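Local atomic coordinates of nsp9 (Porcine coronavirus HKU15, PDB entry 5YM6), a protein that binds nucleic acid, more tightly as a dimer, and probably takes part in coronavirus RNA replication. Residues S24-F29 with D47-V52; L39-S44 with G96-H101. All coordinates share one frame; numbering follows the deposited sequence.

In the fold
The two contacts share one antiparallel sheet, and their centres are 12 Å apart. Interaction 1 sets side chains of strand 23-33 against strand 49-55 in the buried interior. Interaction 2 sets strand 36-44 against the C-terminal helix 92-105. Strands 23-33 and 36-44 are sheet neighbours, which ties the contacts together. F29 N lies 2.8 Å from A41 O and K27 O lies 2.9 Å from T43 N, both probable hydrogen bonds. F29 CE1 also packs on T43 CG2 at 3.5 Å. I42 and S44 touch L49, which carries interaction 1. The helix of interaction 2 also meets the second subunit.

Interaction 1. Residues S24-F29 with D47-V52; sequences STVKSF and DNLKTV
L49 reaches across to V26 and S24, and its two methyl groups divide the work. The apolar contact is made by CD1, which lies 3.6 Å from V26 CG1. The two side chains run past each other in opposite directions, so they meet alongside rather than end on. In V26, CG1 stands beside the backbone N and anti to the carbonyl carbon (chi1 -61°). This rotation turns that methyl to L49. L49 CG takes the corresponding place on its own residue. L49 CD1 is anti to CA (chi2 -175°), which extends it towards V26.

The second approach is between an apolar and a polar group. L49 CD2 comes within 4.1 Å of S24 OG, a loose van der Waals approach. S24 is partly exposed, whereas V26 and L49 are buried. The S24 end is the more exposed one.

No hydrogen bond joins the two segments. The nearest CA atoms, V26 CA and V52 CA, are 8.8 Å apart, too far for backbone pairing, because strand 8-18 lies between them. Side chains alone bridge the gap.

Strand 8-18 separates strands 23-33 and 49-55 in the sheet order. It bonds to S24 and V26 through the backbone of A16 and N14. K50 and T51 both face Q17 in a classic beta bulge. On the far side of strand 23-33, strand 36-44 is backbone-bonded to K27 and F29. Strand 60-64 flanks strand 49-55, where T51 touches V62 and N64.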
loop_
_atom_site.group_PDB
_atom_site.type_symbol
_atom_site.label_atom_id
_atom_site.label_comp_id
_atom_site.label_asym_id
_atom_site.label_seq_id
_atom_site.Cartn_x
_atom_site.Cartn_y
_atom_site.Cartn_z
ATOM N N SER B 24 -22.842 15.065 3.006
ATOM C CA SER B 24 -22.860 14.618 1.624
ATOM C C SER B 24 -22.347 13.188 1.543
ATOM O O SER B 24 -21.638 12.731 2.433
ATOM C CB SER B 24 -22.026 15.542 0.738
ATOM O OG SER B 24 -20.680 15.557 1.151
ATOM N N THR B 25 -22.730 12.483 0.485
ATOM C CA THR B 25 -22.304 11.102 0.321
ATOM C C THR B 25 -20.924 11.067 -0.322
ATOM O O THR B 25 -20.643 11.830 -1.255
ATOM C CB THR B 25 -23.317 10.288 -0.526
ATOM O OG1 THR B 25 -22.734 9.029 -0.884
ATOM C CG2 THR B 25 -23.640 11.009 -1.783
ATOM N N VAL B 26 -20.056 10.199 0.189
ATOM C CA VAL B 26 -18.693 10.080 -0.325
ATOM C C VAL B 26 -18.344 8.625 -0.649
ATOM O O VAL B 26 -18.956 7.700 -0.127
ATOM C CB VAL B 26 -17.650 10.639 0.688
ATOM C CG1 VAL B 26 -17.895 12.121 0.953
ATOM C CG2 VAL B 26 -17.694 9.859 2.011
ATOM N N LYS B 27 -17.365 8.433 -1.524
ATOM C CA LYS B 27 -16.837 7.110 -1.815
ATOM C C LYS B 27 -15.875 6.702 -0.714
ATOM O O LYS B 27 -14.953 7.456 -0.390
ATOM C CB LYS B 27 -16.129 7.096 -3.162
ATOM C CG LYS B 27 -15.453 5.785 -3.487
ATOM C CD LYS B 27 -14.987 5.778 -4.939
ATOM C CE LYS B 27 -14.499 4.415 -5.381
ATOM N NZ LYS B 27 -13.926 4.507 -6.756
ATOM N N SER B 28 -16.080 5.524 -0.135
ATOM C CA SER B 28 -15.239 5.094 0.979
ATOM C C SER B 28 -14.337 3.929 0.612
ATOM O O SER B 28 -14.733 3.035 -0.132
ATOM C CB SER B 28 -16.114 4.722 2.172
ATOM O OG SER B 28 -17.099 3.776 1.772
ATOM N N PHE B 29 -13.127 3.933 1.171
ATOM C CA PHE B 29 -12.127 2.900 0.907
ATOM C C PHE B 29 -11.861 2.131 2.185
ATOM O O PHE B 29 -11.415 2.695 3.177
ATOM C CB PHE B 29 -10.826 3.512 0.382
ATOM C CG PHE B 29 -10.967 4.159 -0.969
ATOM C CD1 PHE B 29 -11.587 5.397 -1.104
ATOM C CD2 PHE B 29 -10.507 3.524 -2.102
ATOM C CE1 PHE B 29 -11.724 5.983 -2.345
ATOM C CE2 PHE B 29 -10.648 4.116 -3.349
ATOM C CZ PHE B 29 -11.253 5.332 -3.464
ATOM N N ASP B 47 -13.910 19.897 -1.337
ATOM C CA ASP B 47 -12.590 20.082 -0.737
ATOM C C ASP B 47 -12.651 20.490 0.738
ATOM O O ASP B 47 -11.613 20.727 1.359
ATOM C CB ASP B 47 -11.769 21.109 -1.538
ATOM C CG ASP B 47 -12.278 22.554 -1.398
ATOM O OD1 ASP B 47 -13.356 22.804 -0.824
ATOM O OD2 ASP B 47 -11.572 23.454 -1.893
ATOM N N ASN B 48 -13.855 20.523 1.307
ATOM C CA ASN B 48 -14.038 21.051 2.656
ATOM C C ASN B 48 -14.590 20.055 3.669
ATOM O O ASN B 48 -15.217 20.457 4.648
ATOM C CB ASN B 48 -14.953 22.285 2.629
ATOM C CG ASN B 48 -16.329 21.990 2.048
ATOM O OD1 ASN B 48 -16.464 21.164 1.163
ATOM N ND2 ASN B 48 -17.356 22.673 2.556
ATOM N N LEU B 49 -14.345 18.763 3.463
ATOM C CA LEU B 49 -14.862 17.773 4.401
ATOM C C LEU B 49 -14.032 17.755 5.687
ATOM O O LEU B 49 -12.805 17.873 5.657
ATOM C CB LEU B 49 -14.887 16.376 3.761
ATOM C CG LEU B 49 -15.712 16.309 2.472
ATOM C CD1 LEU B 49 -15.795 14.883 1.967
ATOM C CD2 LEU B 49 -17.121 16.885 2.694
ATOM N N LYS B 50 -14.712 17.587 6.815
ATOM C CA LYS B 50 -14.043 17.564 8.104
ATOM C C LYS B 50 -14.149 16.214 8.809
ATOM O O LYS B 50 -13.189 15.755 9.432
ATOM C CB LYS B 50 -14.611 18.664 9.004
ATOM C CG LYS B 50 -13.983 18.714 10.388
ATOM C CD LYS B 50 -14.616 19.796 11.243
ATOM C CE LYS B 50 -14.109 19.733 12.678
ATOM N NZ LYS B 50 -14.794 20.756 13.516
ATOM N N THR B 51 -15.312 15.584 8.739
ATOM C CA THR B 51 -15.507 14.311 9.420
ATOM C C THR B 51 -16.251 13.330 8.539
ATOM O O THR B 51 -16.866 13.710 7.538
ATOM C CB THR B 51 -16.279 14.462 10.767
ATOM O OG1 THR B 51 -17.613 14.939 10.530
ATOM C CG2 THR B 51 -15.555 15.405 11.713
ATOM N N VAL B 52 -16.187 12.062 8.917
ATOM C CA VAL B 52 -16.952 11.041 8.217
ATOM C C VAL B 52 -17.589 10.136 9.259
ATOM O O VAL B 52 -16.996 9.840 10.301
ATOM C CB VAL B 52 -16.086 10.244 7.232
ATOM C CG1 VAL B 52 -14.940 9.519 7.961
ATOM C CG2 VAL B 52 -16.937 9.260 6.448
#

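Interaction 2. Residues L39-S44 with G96-H101; sequences LVAITS and GMVIGH
V98 points from the helix at the strand and spreads its two methyls over two consecutive residues. V98 CG2 goes to V40, and V98 CG1 goes to A41. The branched end thus straddles neighbouring side chains of strand 36-44.

The V40 pair is the closer one. V98 CG2 lies 3.5 Å from V40 CG1, tighter than usual for two methyl carbons, and 3.9 Å from V40 CB. The two valines pass each other in opposite directions, and the methyls meet alongside. V40 CG1 is anti to the backbone N (chi1 172°), and this is the methyl that meets the helix. V98 adopts nearly the same torsion (171°), yet it offers CG2 to V40 and keeps CG1 for A41.

A41 has a single methyl to give. Its CB bond points to the helix, and CB stands 4.0 Å from V98 CG1. The backbones come close here, with A41 CA and V98 CA 7.4 Å apart. V40 and A41 can both turn to the helix because they form a classic beta bulge facing F29. Two successive residues of a regular strand would point to opposite faces. I42, next along, points away and packs on L49 and L65.

Further apolar groups surround the site. V40 touches V31 and I90, and A41 touches L84 and F86. On the helix, M97 and I99 pack on G96 and M97 of the second subunit.

No hydrogen bond or charge pair crosses between the two segments. All three touching residues are buried. The helix is therefore seated on this strand by shape and hydrophobic burial, while M97 and I99 on the same helix pack on the second subunit.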
loop_
_atom_site.group_PDB
_atom_site.type_symbol
_atom_site.label_atom_id
_atom_site.label_comp_id
_atom_site.label_asym_id
_atom_site.label_seq_id
_atom_site.Cartn_x
_atom_site.Cartn_y
_atom_site.Cartn_z
ATOM N N LEU B 39 -12.121 1.477 7.923
ATOM C CA LEU B 39 -12.250 2.616 7.010
ATOM C C LEU B 39 -10.934 3.384 6.969
ATOM O O LEU B 39 -10.472 3.875 7.992
ATOM C CB LEU B 39 -13.393 3.532 7.442
ATOM C CG LEU B 39 -13.538 4.807 6.603
ATOM C CD1 LEU B 39 -13.874 4.400 5.196
ATOM C CD2 LEU B 39 -14.585 5.740 7.192
ATOM N N VAL B 40 -10.339 3.481 5.787
ATOM C CA VAL B 40 -9.018 4.107 5.641
ATOM C C VAL B 40 -9.048 5.476 4.970
ATOM O O VAL B 40 -8.299 6.380 5.354
ATOM C CB VAL B 40 -8.077 3.175 4.852
ATOM C CG1 VAL B 40 -6.758 3.890 4.519
ATOM C CG2 VAL B 40 -7.831 1.910 5.667
ATOM N N ALA B 41 -9.910 5.635 3.969
ATOM C CA ALA B 41 -9.964 6.889 3.211
ATOM C C ALA B 41 -11.315 7.130 2.562
ATOM O O ALA B 41 -12.102 6.196 2.370
ATOM C CB ALA B 41 -8.863 6.900 2.138
ATOM N N ILE B 42 -11.580 8.391 2.205
ATOM C CA ILE B 42 -12.738 8.707 1.382
ATOM C C ILE B 42 -12.297 9.606 0.244
ATOM O O ILE B 42 -11.273 10.289 0.357
ATOM C CB ILE B 42 -13.844 9.390 2.186
ATOM C CG1 ILE B 42 -13.351 10.725 2.758
ATOM C CG2 ILE B 42 -14.324 8.454 3.303
ATOM C CD1 ILE B 42 -14.458 11.624 3.255
ATOM N N THR B 43 -13.043 9.573 -0.858
ATOM C CA THR B 43 -12.880 10.574 -1.911
ATOM C C THR B 43 -14.191 11.289 -2.199
ATOM O O THR B 43 -15.281 10.752 -2.011
ATOM C CB THR B 43 -12.344 9.976 -3.221
ATOM O OG1 THR B 43 -13.252 8.976 -3.709
ATOM C CG2 THR B 43 -10.961 9.367 -3.014
ATOM N N SER B 44 -14.060 12.534 -2.636
ATOM C CA SER B 44 -15.192 13.427 -2.818
ATOM C C SER B 44 -14.784 14.520 -3.785
ATOM O O SER B 44 -13.607 14.806 -3.910
ATOM C CB SER B 44 -15.606 14.049 -1.486
ATOM O OG SER B 44 -16.571 15.062 -1.681
ATOM N N GLY B 96 -0.695 3.030 2.229
ATOM C CA GLY B 96 -0.084 2.414 1.059
ATOM C C GLY B 96 -1.057 1.537 0.291
ATOM O O GLY B 96 -1.076 1.559 -0.931
ATOM N N MET B 97 -1.845 0.750 1.008
ATOM C CA MET B 97 -2.861 -0.091 0.369
ATOM C C MET B 97 -3.815 0.727 -0.514
ATOM O O MET B 97 -4.107 0.362 -1.659
ATOM C CB MET B 97 -3.673 -0.841 1.430
ATOM C CG MET B 97 -2.957 -1.991 2.114
ATOM S SD MET B 97 -2.700 -3.388 1.023
ATOM C CE MET B 97 -4.380 -3.904 0.659
ATOM N N VAL B 98 -4.298 1.837 0.025
ATOM C CA VAL B 98 -5.265 2.673 -0.696
ATOM C C VAL B 98 -4.608 3.448 -1.835
ATOM O O VAL B 98 -5.159 3.532 -2.933
ATOM C CB VAL B 98 -5.976 3.627 0.271
ATOM C CG1 VAL B 98 -6.823 4.655 -0.479
ATOM C CG2 VAL B 98 -6.835 2.827 1.212
ATOM N N ILE B 99 -3.409 3.975 -1.608
ATOM C CA ILE B 99 -2.701 4.679 -2.680
ATOM C C ILE B 99 -2.429 3.739 -3.856
ATOM O O ILE B 99 -2.576 4.133 -5.015
ATOM C CB ILE B 99 -1.383 5.289 -2.179
ATOM C CG1 ILE B 99 -1.681 6.431 -1.205
ATOM C CG2 ILE B 99 -0.545 5.820 -3.335
ATOM C CD1 ILE B 99 -0.451 7.041 -0.579
ATOM N N GLY B 100 -2.051 2.499 -3.556
ATOM C CA GLY B 100 -1.816 1.516 -4.600
ATOM C C GLY B 100 -3.076 1.228 -5.396
ATOM O O GLY B 100 -3.042 1.103 -6.625
ATOM N N HIS B 101 -4.196 1.132 -4.690
ATOM C CA HIS B 101 -5.466 0.806 -5.319
ATOM C C HIS B 101 -5.901 1.926 -6.253
ATOM O O HIS B 101 -6.287 1.675 -7.396
ATOM C CB HIS B 101 -6.533 0.539 -4.248
ATOM C CG HIS B 101 -7.848 0.082 -4.799
ATOM N ND1 HIS B 101 -8.158 -1.254 -4.967
ATOM C CD2 HIS B 101 -8.936 0.773 -5.203
ATOM C CE1 HIS B 101 -9.383 -1.358 -5.456
ATOM N NE2 HIS B 101 -9.873 -0.142 -5.614
#